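Local coordinates for protein murein peptide amidase A (Escherichia coli O157:H7, PDB 5HXD) that probably hydrolyses the gamma-D-glutamyl-diaminopimelic acid amide bond of murein tripeptide with one zinc ion per subunit, in the breakdown of cell-wall muropeptides, at residues R10-P14 and S60-T65; R39-L45 and P150-F156; L70-V75 and L230-H234; Q177-L181 and Y223-M227. All coordinates share one frame. Residues are numbered along the deposited sequence.

Contact 1: R10-P14 and S60-T65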
loop_
_atom_site.group_PDB
_atom_site.type_symbol
_atom_site.label_atom_id
_atom_site.label_comp_id
_atom_site.label_asym_id
_atom_site.label_seq_id
_atom_site.Cartn_x
_atom_site.Cartn_y
_atom_site.Cartn_z
ATOM N N ARG A 10 -7.266 -17.079 -6.782
ATOM C CA ARG A 10 -6.181 -16.108 -6.744
ATOM C C ARG A 10 -6.177 -15.272 -5.448
ATOM O O ARG A 10 -5.593 -14.190 -5.391
ATOM C CB ARG A 10 -6.264 -15.200 -7.977
ATOM C CG ARG A 10 -6.157 -15.938 -9.332
ATOM C CD ARG A 10 -6.442 -14.973 -10.476
ATOM N NE ARG A 10 -6.349 -15.560 -11.807
ATOM C CZ ARG A 10 -6.739 -14.927 -12.913
ATOM N NH1 ARG A 10 -7.248 -13.706 -12.820
ATOM N NH2 ARG A 10 -6.634 -15.503 -14.105
ATOM N N GLY A 11 -6.821 -15.774 -4.400
ATOM C CA GLY A 11 -6.851 -15.061 -3.136
ATOM C C GLY A 11 -5.625 -15.296 -2.267
ATOM O O GLY A 11 -5.290 -14.482 -1.398
ATOM N N ALA A 12 -4.956 -16.422 -2.482
ATOM C CA ALA A 12 -3.758 -16.722 -1.714
ATOM C C ALA A 12 -2.552 -16.757 -2.632
ATOM O O ALA A 12 -2.685 -16.634 -3.853
ATOM C CB ALA A 12 -3.904 -18.038 -0.968
ATOM N N PHE A 13 -1.376 -16.907 -2.034
ATOM C CA PHE A 13 -0.147 -17.042 -2.792
ATOM C C PHE A 13 0.174 -18.528 -2.997
ATOM O O PHE A 13 -0.013 -19.348 -2.085
ATOM C CB PHE A 13 1.022 -16.335 -2.078
ATOM C CG PHE A 13 0.984 -14.827 -2.169
ATOM C CD1 PHE A 13 1.295 -14.183 -3.358
ATOM C CD2 PHE A 13 0.657 -14.057 -1.057
ATOM C CE1 PHE A 13 1.257 -12.809 -3.461
ATOM C CE2 PHE A 13 0.624 -12.664 -1.142
ATOM C CZ PHE A 13 0.927 -12.039 -2.346
ATOM N N PRO A 14 0.647 -18.887 -4.203
ATOM C CA PRO A 14 1.260 -20.206 -4.388
ATOM C C PRO A 14 2.476 -20.354 -3.469
ATOM O O PRO A 14 3.183 -19.366 -3.242
ATOM C CB PRO A 14 1.669 -20.208 -5.870
ATOM C CG PRO A 14 1.751 -18.747 -6.258
ATOM C CD PRO A 14 0.676 -18.074 -5.433
ATOM N N SER A 60 1.564 -8.398 -7.201
ATOM C CA SER A 60 0.991 -9.405 -6.303
ATOM C C SER A 60 -0.121 -10.182 -6.996
ATOM O O SER A 60 -0.354 -11.356 -6.695
ATOM C CB SER A 60 0.448 -8.754 -5.023
ATOM O OG SER A 60 -0.100 -9.727 -4.138
ATOM N N CYS A 61 -0.815 -9.509 -7.918
ATOM C CA CYS A 61 -1.899 -10.129 -8.679
ATOM C C CYS A 61 -1.319 -11.034 -9.745
ATOM O O CYS A 61 -1.789 -12.153 -9.953
ATOM C CB CYS A 61 -2.803 -9.074 -9.319
ATOM S SG CYS A 61 -3.996 -8.323 -8.176
ATOM N N ALA A 62 -0.287 -10.540 -10.414
ATOM C CA ALA A 62 0.385 -11.308 -11.436
ATOM C C ALA A 62 1.016 -12.547 -10.833
ATOM O O ALA A 62 0.901 -13.620 -11.392
ATOM C CB ALA A 62 1.416 -10.473 -12.119
ATOM N N LEU A 63 1.659 -12.395 -9.682
ATOM C CA LEU A 63 2.289 -13.514 -8.998
ATOM C C LEU A 63 1.261 -14.555 -8.567
ATOM O O LEU A 63 1.553 -15.746 -8.532
ATOM C CB LEU A 63 3.082 -13.006 -7.799
ATOM C CG LEU A 63 3.862 -13.968 -6.902
ATOM C CD1 LEU A 63 4.854 -14.764 -7.688
ATOM C CD2 LEU A 63 4.591 -13.169 -5.857
ATOM N N ARG A 64 0.051 -14.096 -8.265
ATOM C CA ARG A 64 -1.048 -14.952 -7.797
ATOM C C ARG A 64 -1.896 -15.488 -8.962
ATOM O O ARG A 64 -2.785 -16.319 -8.754
ATOM C CB ARG A 64 -1.952 -14.182 -6.798
ATOM C CG ARG A 64 -1.389 -14.076 -5.369
ATOM C CD ARG A 64 -2.310 -13.341 -4.379
ATOM N NE ARG A 64 -2.404 -11.904 -4.662
ATOM C CZ ARG A 64 -3.507 -11.278 -5.067
ATOM N NH1 ARG A 64 -4.633 -11.954 -5.228
ATOM N NH2 ARG A 64 -3.479 -9.974 -5.318
ATOM N N THR A 65 -1.617 -15.009 -10.176
ATOM C CA THR A 65 -2.387 -15.368 -11.375
ATOM C C THR A 65 -1.671 -16.382 -12.254
ATOM O O THR A 65 -2.155 -17.497 -12.443
ATOM C CB THR A 65 -2.692 -14.133 -12.235
ATOM O OG1 THR A 65 -3.626 -13.297 -11.544
ATOM C CG2 THR A 65 -3.280 -14.535 -13.584
#
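Residues 10-14 run as an irregular loop across the C-terminal part of the helix that contains residues 60-65, and the backbones come nearest at Arg-10 and Arg-64, whose CA atoms lie 5.4 Å apart. Arg-64, pointing toward the loop, is the residue with the largest buried area here (114 of 442 Å2 in total). Its NH1 donates a very short hydrogen bond of 2.4 Å to Arg-10 O, while its NE donates to Ser-60 OG at 3.2 Å, one turn back in the helix. Held at both points, the side chain passes its aliphatic part across the Phe-13 ring: Arg-64 CD sits 3.9 Å from the centroid of the Phe-13 ring and 18° off its normal, a CH-pi contact over the face. The contact thus ties the N-terminal region of this M14 peptidase to helix 53-65, and it does so at the dimer interface. Ser-60 OG also bonds to Leu-86 O of the second subunit, and Arg-10 makes a cation-pi contact with Trp-115 of that subunit while its NE is bonded to Arg-5 O. Phe-13 CE1 also meets Leu-63 CD2 at 4.1 Å, and Pro-14 CG approaches Leu-63 O at 3.8 Å.

Contact 2: R39-L45 and P150-F156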
loop_
_atom_site.group_PDB
_atom_site.type_symbol
_atom_site.label_atom_id
_atom_site.label_comp_id
_atom_site.label_asym_id
_atom_site.label_seq_id
_atom_site.Cartn_x
_atom_site.Cartn_y
_atom_site.Cartn_z
ATOM N N ARG A 39 20.552 -19.151 -14.973
ATOM C CA ARG A 39 21.383 -17.965 -15.223
ATOM C C ARG A 39 20.560 -16.809 -15.803
ATOM O O ARG A 39 20.947 -15.641 -15.739
ATOM C CB ARG A 39 22.541 -18.317 -16.166
ATOM C CG ARG A 39 23.589 -17.221 -16.322
ATOM C CD ARG A 39 24.660 -17.586 -17.344
ATOM N NE ARG A 39 25.573 -18.626 -16.867
ATOM C CZ ARG A 39 26.608 -18.394 -16.062
ATOM N NH1 ARG A 39 26.861 -17.157 -15.633
ATOM N NH2 ARG A 39 27.387 -19.399 -15.679
ATOM N N GLU A 40 19.415 -17.155 -16.368
ATOM C CA GLU A 40 18.540 -16.191 -16.999
ATOM C C GLU A 40 17.692 -15.466 -15.956
ATOM O O GLU A 40 17.147 -14.387 -16.220
ATOM C CB GLU A 40 17.634 -16.895 -18.012
ATOM C CG GLU A 40 16.623 -17.830 -17.346
ATOM C CD GLU A 40 15.897 -18.737 -18.321
ATOM O OE1 GLU A 40 16.580 -19.494 -19.058
ATOM O OE2 GLU A 40 14.644 -18.705 -18.336
ATOM N N SER A 41 17.564 -16.080 -14.783
ATOM C CA SER A 41 16.681 -15.572 -13.740
ATOM C C SER A 41 17.067 -14.171 -13.351
ATOM O O SER A 41 18.236 -13.906 -13.047
ATOM C CB SER A 41 16.706 -16.466 -12.516
ATOM O OG SER A 41 15.890 -17.593 -12.729
ATOM N N GLY A 42 16.075 -13.285 -13.402
ATOM C CA GLY A 42 16.225 -11.897 -13.032
ATOM C C GLY A 42 15.409 -11.584 -11.795
ATOM O O GLY A 42 14.878 -12.489 -11.151
ATOM N N LEU A 43 15.298 -10.305 -11.463
ATOM C CA LEU A 43 14.617 -9.912 -10.228
ATOM C C LEU A 43 13.533 -8.886 -10.518
ATOM O O LEU A 43 13.779 -7.899 -11.233
ATOM C CB LEU A 43 15.633 -9.360 -9.218
ATOM C CG LEU A 43 15.182 -8.900 -7.829
ATOM C CD1 LEU A 43 14.275 -9.923 -7.162
ATOM C CD2 LEU A 43 16.414 -8.634 -6.984
ATOM N N ILE A 44 12.332 -9.114 -9.986
ATOM C CA ILE A 44 11.260 -8.130 -10.138
ATOM C C ILE A 44 10.862 -7.555 -8.777
ATOM O O ILE A 44 10.550 -8.270 -7.825
ATOM C CB ILE A 44 10.035 -8.725 -10.867
ATOM C CG1 ILE A 44 10.482 -9.383 -12.177
ATOM C CG2 ILE A 44 9.014 -7.633 -11.177
ATOM C CD1 ILE A 44 9.578 -10.502 -12.648
ATOM N N LEU A 45 10.880 -6.235 -8.708
ATOM C CA LEU A 45 10.901 -5.514 -7.449
ATOM C C LEU A 45 9.733 -4.563 -7.406
ATOM O O LEU A 45 9.314 -4.058 -8.457
ATOM C CB LEU A 45 12.209 -4.724 -7.331
ATOM C CG LEU A 45 13.169 -4.789 -6.153
ATOM C CD1 LEU A 45 13.539 -6.208 -5.809
ATOM C CD2 LEU A 45 14.398 -4.007 -6.520
ATOM N N PRO A 150 21.239 -12.003 -9.538
ATOM C CA PRO A 150 20.263 -12.022 -10.635
ATOM C C PRO A 150 20.852 -11.617 -11.982
ATOM O O PRO A 150 21.888 -10.955 -12.013
ATOM C CB PRO A 150 19.212 -11.003 -10.183
ATOM C CG PRO A 150 19.969 -10.069 -9.308
ATOM C CD PRO A 150 20.979 -10.916 -8.588
ATOM N N ALA A 151 20.188 -12.000 -13.068
ATOM C CA ALA A 151 20.588 -11.588 -14.410
ATOM C C ALA A 151 20.362 -10.092 -14.623
ATOM O O ALA A 151 21.078 -9.439 -15.387
ATOM C CB ALA A 151 19.824 -12.388 -15.447
ATOM N N TRP A 152 19.339 -9.570 -13.949
ATOM C CA TRP A 152 18.942 -8.167 -14.042
ATOM C C TRP A 152 17.897 -7.855 -12.968
ATOM O O TRP A 152 17.495 -8.742 -12.207
ATOM C CB TRP A 152 18.396 -7.857 -15.430
ATOM C CG TRP A 152 17.462 -8.903 -15.960
ATOM C CD1 TRP A 152 17.754 -9.880 -16.870
ATOM C CD2 TRP A 152 16.081 -9.072 -15.622
ATOM N NE1 TRP A 152 16.637 -10.645 -17.122
ATOM C CE2 TRP A 152 15.601 -10.172 -16.366
ATOM C CE3 TRP A 152 15.200 -8.397 -14.763
ATOM C CZ2 TRP A 152 14.283 -10.610 -16.275
ATOM C CZ3 TRP A 152 13.899 -8.836 -14.672
ATOM C CH2 TRP A 152 13.449 -9.928 -15.421
ATOM N N VAL A 153 17.473 -6.595 -12.898
ATOM C CA VAL A 153 16.447 -6.172 -11.958
ATOM C C VAL A 153 15.469 -5.212 -12.621
ATOM O O VAL A 153 15.888 -4.230 -13.207
ATOM C CB VAL A 153 17.068 -5.477 -10.704
ATOM C CG1 VAL A 153 15.988 -5.139 -9.649
ATOM C CG2 VAL A 153 18.147 -6.344 -10.082
ATOM N N VAL A 154 14.169 -5.491 -12.532
ATOM C CA VAL A 154 13.157 -4.484 -12.856
ATOM C C VAL A 154 12.500 -3.970 -11.566
ATOM O O VAL A 154 11.918 -4.743 -10.796
ATOM C CB VAL A 154 12.055 -5.020 -13.804
ATOM C CG1 VAL A 154 10.922 -4.007 -13.907
ATOM C CG2 VAL A 154 12.618 -5.314 -15.191
ATOM N N SER A 155 12.611 -2.667 -11.329
ATOM C CA SER A 155 12.045 -2.040 -10.139
ATOM C C SER A 155 10.914 -1.088 -10.508
ATOM O O SER A 155 11.134 -0.086 -11.176
ATOM C CB SER A 155 13.126 -1.294 -9.371
ATOM O OG SER A 155 12.546 -0.344 -8.505
ATOM N N PHE A 156 9.703 -1.417 -10.073
ATOM C CA PHE A 156 8.511 -0.627 -10.383
ATOM C C PHE A 156 8.279 0.550 -9.437
ATOM O O PHE A 156 8.403 0.386 -8.227
ATOM C CB PHE A 156 7.287 -1.529 -10.363
ATOM C CG PHE A 156 7.231 -2.461 -11.503
ATOM C CD1 PHE A 156 6.572 -2.105 -12.655
ATOM C CD2 PHE A 156 7.869 -3.681 -11.442
ATOM C CE1 PHE A 156 6.543 -2.948 -13.732
ATOM C CE2 PHE A 156 7.838 -4.534 -12.511
ATOM C CZ PHE A 156 7.170 -4.165 -13.659
HETATM O O HOH W 1 16.300 -13.170 -18.298
#
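Trp-152 lays its six-membered ring over Gly-42, whose CA stands 3.8 Å from the ring centroid and 9° off the ring normal, a CH-pi contact over the face. The absence of a side chain makes this possible, since a CB modelled on Gly-42 would fall 2.3 Å from Trp-152 CE2. Beyond the ring, one water accepts from Trp-152 NE1 (2.8 Å) and donates to Glu-40 O (2.6 Å). Strands 43-45 and 153-156 are parallel, with axes 4.7 Å apart at 10°, and their bonds alternate as a parallel ladder requires: Leu-43 N to Trp-152 O, Val-154 N to Leu-43 O and Leu-45 N to Val-154 O, each 2.8 Å, then Phe-156 N to Leu-45 O at 3.1 Å. Before the strands begin, Ala-151 N adds a 2.7 Å bond to Ser-41 O. These are inner strands of the mixed sheet at the centre of the M14 carboxypeptidase fold, flanked by 74-76 and 206-210. On the face bearing Leu-43, Leu-45 and Val-153, Leu-45 CD2 meets Val-153 CG1 at 3.7 Å, and helices 136-148 and 195-201 pack there. On the face bearing Ile-44 and Val-154, Ile-44 CG2 touches the edge of the Phe-156 ring at CE2, 3.6 Å away. The strand leads into His-157, a predicted zinc ligand.

Contact 3: L70-V75 and L230-H234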
loop_
_atom_site.group_PDB
_atom_site.type_symbol
_atom_site.label_atom_id
_atom_site.label_comp_id
_atom_site.label_asym_id
_atom_site.label_seq_id
_atom_site.Cartn_x
_atom_site.Cartn_y
_atom_site.Cartn_z
ATOM N N LEU A 70 5.633 -21.792 -14.599
ATOM C CA LEU A 70 6.122 -20.922 -15.671
ATOM C C LEU A 70 6.926 -19.684 -15.217
ATOM O O LEU A 70 7.357 -18.892 -16.061
ATOM C CB LEU A 70 4.938 -20.440 -16.526
ATOM C CG LEU A 70 3.904 -21.433 -17.075
ATOM C CD1 LEU A 70 2.620 -20.709 -17.524
ATOM C CD2 LEU A 70 4.498 -22.252 -18.222
ATOM N N ARG A 71 7.126 -19.492 -13.912
ATOM C CA ARG A 71 7.827 -18.283 -13.460
ATOM C C ARG A 71 9.334 -18.426 -13.630
ATOM O O ARG A 71 9.949 -19.373 -13.128
ATOM C CB ARG A 71 7.485 -17.939 -11.993
ATOM C CG ARG A 71 7.918 -16.517 -11.562
ATOM C CD ARG A 71 7.076 -15.938 -10.388
ATOM N NE ARG A 71 7.196 -16.722 -9.161
ATOM C CZ ARG A 71 8.200 -16.603 -8.302
ATOM N NH1 ARG A 71 9.162 -15.730 -8.535
ATOM N NH2 ARG A 71 8.249 -17.355 -7.213
ATOM N N ARG A 72 9.931 -17.477 -14.336
ATOM C CA ARG A 72 11.361 -17.529 -14.584
ATOM C C ARG A 72 12.192 -16.674 -13.611
ATOM O O ARG A 72 13.391 -16.926 -13.419
ATOM C CB ARG A 72 11.642 -17.099 -16.026
ATOM C CG ARG A 72 10.742 -17.768 -17.063
ATOM C CD ARG A 72 11.177 -17.430 -18.478
ATOM N NE ARG A 72 11.728 -18.592 -19.175
ATOM C CZ ARG A 72 11.081 -19.296 -20.100
ATOM N NH1 ARG A 72 9.843 -18.968 -20.460
ATOM N NH2 ARG A 72 11.679 -20.334 -20.665
ATOM N N HIS A 73 11.545 -15.684 -12.990
ATOM C CA HIS A 73 12.247 -14.626 -12.259
ATOM C C HIS A 73 11.812 -14.481 -10.797
ATOM O O HIS A 73 10.660 -14.713 -10.461
ATOM C CB HIS A 73 12.055 -13.287 -12.990
ATOM C CG HIS A 73 12.327 -13.358 -14.468
ATOM N ND1 HIS A 73 13.441 -13.972 -14.991
ATOM C CD2 HIS A 73 11.627 -12.885 -15.530
ATOM C CE1 HIS A 73 13.419 -13.880 -16.309
ATOM N NE2 HIS A 73 12.326 -13.224 -16.662
ATOM N N HIS A 74 12.757 -14.091 -9.942
ATOM C CA HIS A 74 12.512 -13.841 -8.521
ATOM C C HIS A 74 11.666 -12.586 -8.279
ATOM O O HIS A 74 11.715 -11.633 -9.062
ATOM C CB HIS A 74 13.836 -13.681 -7.764
ATOM C CG HIS A 74 14.796 -14.812 -7.953
ATOM N ND1 HIS A 74 14.520 -16.096 -7.541
ATOM C CD2 HIS A 74 16.039 -14.846 -8.481
ATOM C CE1 HIS A 74 15.544 -16.879 -7.825
ATOM N NE2 HIS A 74 16.480 -16.145 -8.396
ATOM N N VAL A 75 10.926 -12.567 -7.170
ATOM C CA VAL A 75 9.982 -11.480 -6.900
ATOM C C VAL A 75 10.027 -10.972 -5.461
ATOM O O VAL A 75 9.964 -11.756 -4.510
ATOM C CB VAL A 75 8.528 -11.914 -7.224
ATOM C CG1 VAL A 75 7.523 -10.843 -6.772
ATOM C CG2 VAL A 75 8.376 -12.215 -8.720
ATOM N N LEU A 230 5.817 -10.736 -17.928
ATOM C CA LEU A 230 7.132 -10.340 -17.422
ATOM C C LEU A 230 7.712 -11.378 -16.464
ATOM O O LEU A 230 8.928 -11.591 -16.425
ATOM C CB LEU A 230 7.052 -8.983 -16.721
ATOM C CG LEU A 230 8.380 -8.497 -16.133
ATOM C CD1 LEU A 230 9.470 -8.495 -17.207
ATOM C CD2 LEU A 230 8.229 -7.119 -15.504
ATOM N N LEU A 231 6.841 -12.027 -15.693
ATOM C CA LEU A 231 7.276 -13.093 -14.783
ATOM C C LEU A 231 7.851 -14.298 -15.544
ATOM O O LEU A 231 8.573 -15.104 -14.966
ATOM C CB LEU A 231 6.119 -13.543 -13.878
ATOM C CG LEU A 231 5.473 -12.457 -12.997
ATOM C CD1 LEU A 231 4.071 -12.832 -12.558
ATOM C CD2 LEU A 231 6.316 -12.153 -11.781
ATOM N N ARG A 232 7.538 -14.409 -16.835
ATOM C CA ARG A 232 8.002 -15.535 -17.654
ATOM C C ARG A 232 8.796 -15.087 -18.884
ATOM O O ARG A 232 8.861 -15.808 -19.870
ATOM C CB ARG A 232 6.807 -16.386 -18.111
ATOM C CG ARG A 232 5.766 -15.598 -18.912
ATOM C CD ARG A 232 4.700 -16.495 -19.540
ATOM N NE ARG A 232 3.872 -15.764 -20.504
ATOM C CZ ARG A 232 2.917 -16.320 -21.246
ATOM N NH1 ARG A 232 2.665 -17.615 -21.127
ATOM N NH2 ARG A 232 2.209 -15.586 -22.101
ATOM N N TRP A 233 9.385 -13.897 -18.824
ATOM C CA TRP A 233 10.019 -13.289 -19.984
ATOM C C TRP A 233 11.361 -13.924 -20.311
ATOM O O TRP A 233 12.178 -14.148 -19.423
ATOM C CB TRP A 233 10.213 -11.790 -19.767
ATOM C CG TRP A 233 10.938 -11.068 -20.907
ATOM C CD1 TRP A 233 10.358 -10.415 -21.956
ATOM C CD2 TRP A 233 12.361 -10.919 -21.096
ATOM N NE1 TRP A 233 11.320 -9.876 -22.784
ATOM C CE2 TRP A 233 12.572 -10.172 -22.269
ATOM C CE3 TRP A 233 13.495 -11.356 -20.382
ATOM C CZ2 TRP A 233 13.834 -9.839 -22.758
ATOM C CZ3 TRP A 233 14.757 -11.024 -20.859
ATOM C CH2 TRP A 233 14.915 -10.273 -22.033
ATOM N N HIS A 234 11.585 -14.204 -21.592
ATOM C CA HIS A 234 12.898 -14.630 -22.078
ATOM C C HIS A 234 13.210 -13.885 -23.373
ATOM O O HIS A 234 12.290 -13.397 -24.041
ATOM C CB HIS A 234 12.966 -16.157 -22.286
ATOM C CG HIS A 234 11.920 -16.698 -23.195
ATOM N ND1 HIS A 234 10.816 -17.418 -22.733
ATOM C CD2 HIS A 234 11.773 -16.668 -24.539
ATOM C CE1 HIS A 234 10.069 -17.779 -23.737
ATOM N NE2 HIS A 234 10.625 -17.331 -24.866
#
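Leu-231 O, in the type I turn, Leu-230 to Trp-233, at the end of helix 224-230, accepts the backbone N of Arg-72 at 2.8 Å with an angle of 164°, the straightest bond of the contact. It joins the chain just past the helix to the approach of edge strand 74-76. His-73 is satisfied at both ring nitrogens: NE2 donates to Trp-233 O (2.9 Å, 132°), and ND1 is bonded to Gly-42 N, just before strand 43-45. Arg-72 spreads its guanidinium differently. NH1 makes a weak 3.4 Å bond to Arg-232 O, whereas NE forms a salt bridge with Glu-40; His-234 ND1 lies 2.9 Å from Arg-72 NH1, but the angle rules out a hydrogen bond. The Arg-71 guanidinium is used elsewhere: NH1 bonds to Phe-32 O, and weakly to His-73 O at 2.6 Å. Alongside these polar links, Val-75 CG2 packs on Leu-231 CD2 at 3.7 Å, and both side chains also rest on helix 53-65. Three carbonyls, those of Leu-231, Arg-232 and Trp-233, take every hydrogen bond between the segments, so the polar hold on the C-terminal turn is on its main chain and would be expected to follow its backbone course.

Contact 4: Q177-L181 and Y223-M227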
loop_
_atom_site.group_PDB
_atom_site.type_symbol
_atom_site.label_atom_id
_atom_site.label_comp_id
_atom_site.label_asym_id
_atom_site.label_seq_id
_atom_site.Cartn_x
_atom_site.Cartn_y
_atom_site.Cartn_z
ATOM N N GLN A 177 6.791 -1.752 -24.876
ATOM C CA GLN A 177 5.711 -2.189 -25.741
ATOM C C GLN A 177 4.613 -2.886 -24.940
ATOM O O GLN A 177 3.438 -2.540 -25.067
ATOM C CB GLN A 177 6.258 -3.108 -26.841
ATOM C CG GLN A 177 6.028 -2.572 -28.257
ATOM C CD GLN A 177 7.033 -3.104 -29.281
ATOM O OE1 GLN A 177 7.947 -3.860 -28.944
ATOM N NE2 GLN A 177 6.863 -2.702 -30.542
ATOM N N ALA A 178 5.004 -3.845 -24.104
ATOM C CA ALA A 178 4.061 -4.611 -23.277
ATOM C C ALA A 178 3.230 -3.767 -22.316
ATOM O O ALA A 178 2.087 -4.120 -22.027
ATOM C CB ALA A 178 4.803 -5.681 -22.490
ATOM N N PHE A 179 3.779 -2.667 -21.802
ATOM C CA PHE A 179 3.025 -1.856 -20.823
ATOM C C PHE A 179 2.490 -0.550 -21.429
ATOM O O PHE A 179 1.877 0.262 -20.732
ATOM C CB PHE A 179 3.893 -1.518 -19.595
ATOM C CG PHE A 179 4.045 -2.649 -18.602
ATOM C CD1 PHE A 179 3.119 -2.834 -17.593
ATOM C CD2 PHE A 179 5.137 -3.503 -18.659
ATOM C CE1 PHE A 179 3.265 -3.863 -16.669
ATOM C CE2 PHE A 179 5.288 -4.530 -17.743
ATOM C CZ PHE A 179 4.350 -4.710 -16.748
ATOM N N GLU A 180 2.745 -0.367 -22.724
ATOM C CA GLU A 180 2.427 0.855 -23.475
ATOM C C GLU A 180 2.938 2.135 -22.821
ATOM O O GLU A 180 2.242 3.150 -22.734
ATOM C CB GLU A 180 0.927 0.947 -23.739
ATOM C CG GLU A 180 0.609 0.377 -25.098
ATOM C CD GLU A 180 -0.826 0.506 -25.467
ATOM O OE1 GLU A 180 -1.328 1.652 -25.543
ATOM O OE2 GLU A 180 -1.442 -0.555 -25.692
ATOM N N LEU A 181 4.203 2.077 -22.428
ATOM C CA LEU A 181 4.891 3.202 -21.843
ATOM C C LEU A 181 6.103 3.526 -22.679
ATOM O O LEU A 181 6.793 2.623 -23.147
ATOM C CB LEU A 181 5.314 2.893 -20.408
ATOM C CG LEU A 181 4.171 2.768 -19.424
ATOM C CD1 LEU A 181 4.730 2.441 -18.057
ATOM C CD2 LEU A 181 3.395 4.075 -19.411
ATOM N N TYR A 223 -2.978 -3.895 -16.761
ATOM C CA TYR A 223 -1.544 -4.229 -16.799
ATOM C C TYR A 223 -1.221 -5.646 -16.338
ATOM O O TYR A 223 -0.046 -6.027 -16.236
ATOM C CB TYR A 223 -0.749 -3.235 -15.936
ATOM C CG TYR A 223 -0.618 -1.872 -16.558
ATOM C CD1 TYR A 223 -0.636 -1.721 -17.927
ATOM C CD2 TYR A 223 -0.486 -0.735 -15.780
ATOM C CE1 TYR A 223 -0.529 -0.487 -18.511
ATOM C CE2 TYR A 223 -0.373 0.516 -16.356
ATOM C CZ TYR A 223 -0.396 0.629 -17.722
ATOM O OH TYR A 223 -0.285 1.859 -18.322
ATOM N N LEU A 224 -2.264 -6.422 -16.058
ATOM C CA LEU A 224 -2.085 -7.750 -15.480
ATOM C C LEU A 224 -1.526 -8.678 -16.529
ATOM O O LEU A 224 -0.771 -9.589 -16.210
ATOM C CB LEU A 224 -3.406 -8.286 -14.923
ATOM C CG LEU A 224 -3.400 -9.644 -14.213
ATOM C CD1 LEU A 224 -2.178 -9.783 -13.336
ATOM C CD2 LEU A 224 -4.670 -9.830 -13.381
ATOM N N PHE A 225 -1.906 -8.425 -17.781
ATOM C CA PHE A 225 -1.416 -9.177 -18.925
ATOM C C PHE A 225 0.096 -9.026 -19.013
ATOM O O PHE A 225 0.856 -10.013 -18.994
ATOM C CB PHE A 225 -2.095 -8.694 -20.218
ATOM C CG PHE A 225 -1.525 -9.299 -21.477
ATOM C CD1 PHE A 225 -1.943 -10.545 -21.922
ATOM C CD2 PHE A 225 -0.556 -8.617 -22.224
ATOM C CE1 PHE A 225 -1.402 -11.103 -23.089
ATOM C CE2 PHE A 225 -0.014 -9.175 -23.383
ATOM C CZ PHE A 225 -0.443 -10.417 -23.814
ATOM N N ALA A 226 0.528 -7.775 -19.097
ATOM C CA ALA A 226 1.943 -7.469 -19.199
ATOM C C ALA A 226 2.726 -7.996 -17.986
ATOM O O ALA A 226 3.748 -8.657 -18.161
ATOM C CB ALA A 226 2.142 -5.967 -19.366
ATOM N N MET A 227 2.250 -7.723 -16.768
ATOM C CA MET A 227 2.962 -8.162 -15.566
ATOM C C MET A 227 3.163 -9.676 -15.524
ATOM O O MET A 227 4.263 -10.155 -15.236
ATOM C CB MET A 227 2.235 -7.721 -14.299
ATOM C CG MET A 227 3.131 -7.796 -13.058
ATOM S SD MET A 227 4.574 -6.697 -13.119
ATOM C CE MET A 227 3.770 -5.099 -12.954
#
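Phe-179 buries 112 of the 304 Å2 in this contact, its ring taking Ala-226 over one face and turning an edge to Tyr-223. Ala-226 CB lies 3.5 Å from the centroid of the Phe-179 ring and 8° off the normal, a CH-pi contact. With Tyr-223, the centroids are 5.6 Å apart and the planes meet at 64°, a T-shaped pair in which Phe-179 CD1 comes within 3.9 Å of Tyr-223 CD1. The two segments take in the C-terminal end of helix 170-178, closed by a Schellman motif with Glu-180 at positive phi (51°), and the residue leading into helix 224-230 with its first turn. Small residues let the backbones approach, with the CA atoms of Ala-178 and Ala-226 5.4 Å apart and Ala-178 O 3.2 Å from Ala-226 CB. Met-227 adds a Met-aromatic contact at the ring edge, its SD 5.5 Å from the Phe-179 centroid. Phe-211 touches Phe-179, Tyr-223 and Met-227, and the Leu-181 side chain is about 6 Å from that of Glu-210, the predicted proton donor/acceptor.

In the fold
Contacts 2 and 3 are the closest pair, with centres 9 Å apart, and share the central sheet: strand 43-45 lies between 74-76 and 153-157, and Ile-44 N reaches His-74 O at 2.8 Å. Helix 53-65 connects contact 1 to two others, through Leu-63 CD2 and Val-75 CG1 of contact 3 (3.9 Å) and through Ala-62 CB and Met-227 CG of contact 4 (3.3 Å). Contact 4 meets contact 2 where Met-227 CE touches Phe-156 CE1 at 3.6 Å. Along the chain, contact 4 is nested within the loop that contact 3 closes. Ser-155 of contact 2 and Leu-181 of contact 4 have side chains about 8 and 12 Å from the zinc, whereas contacts 1 and 3 lie away from the predicted catalytic residues.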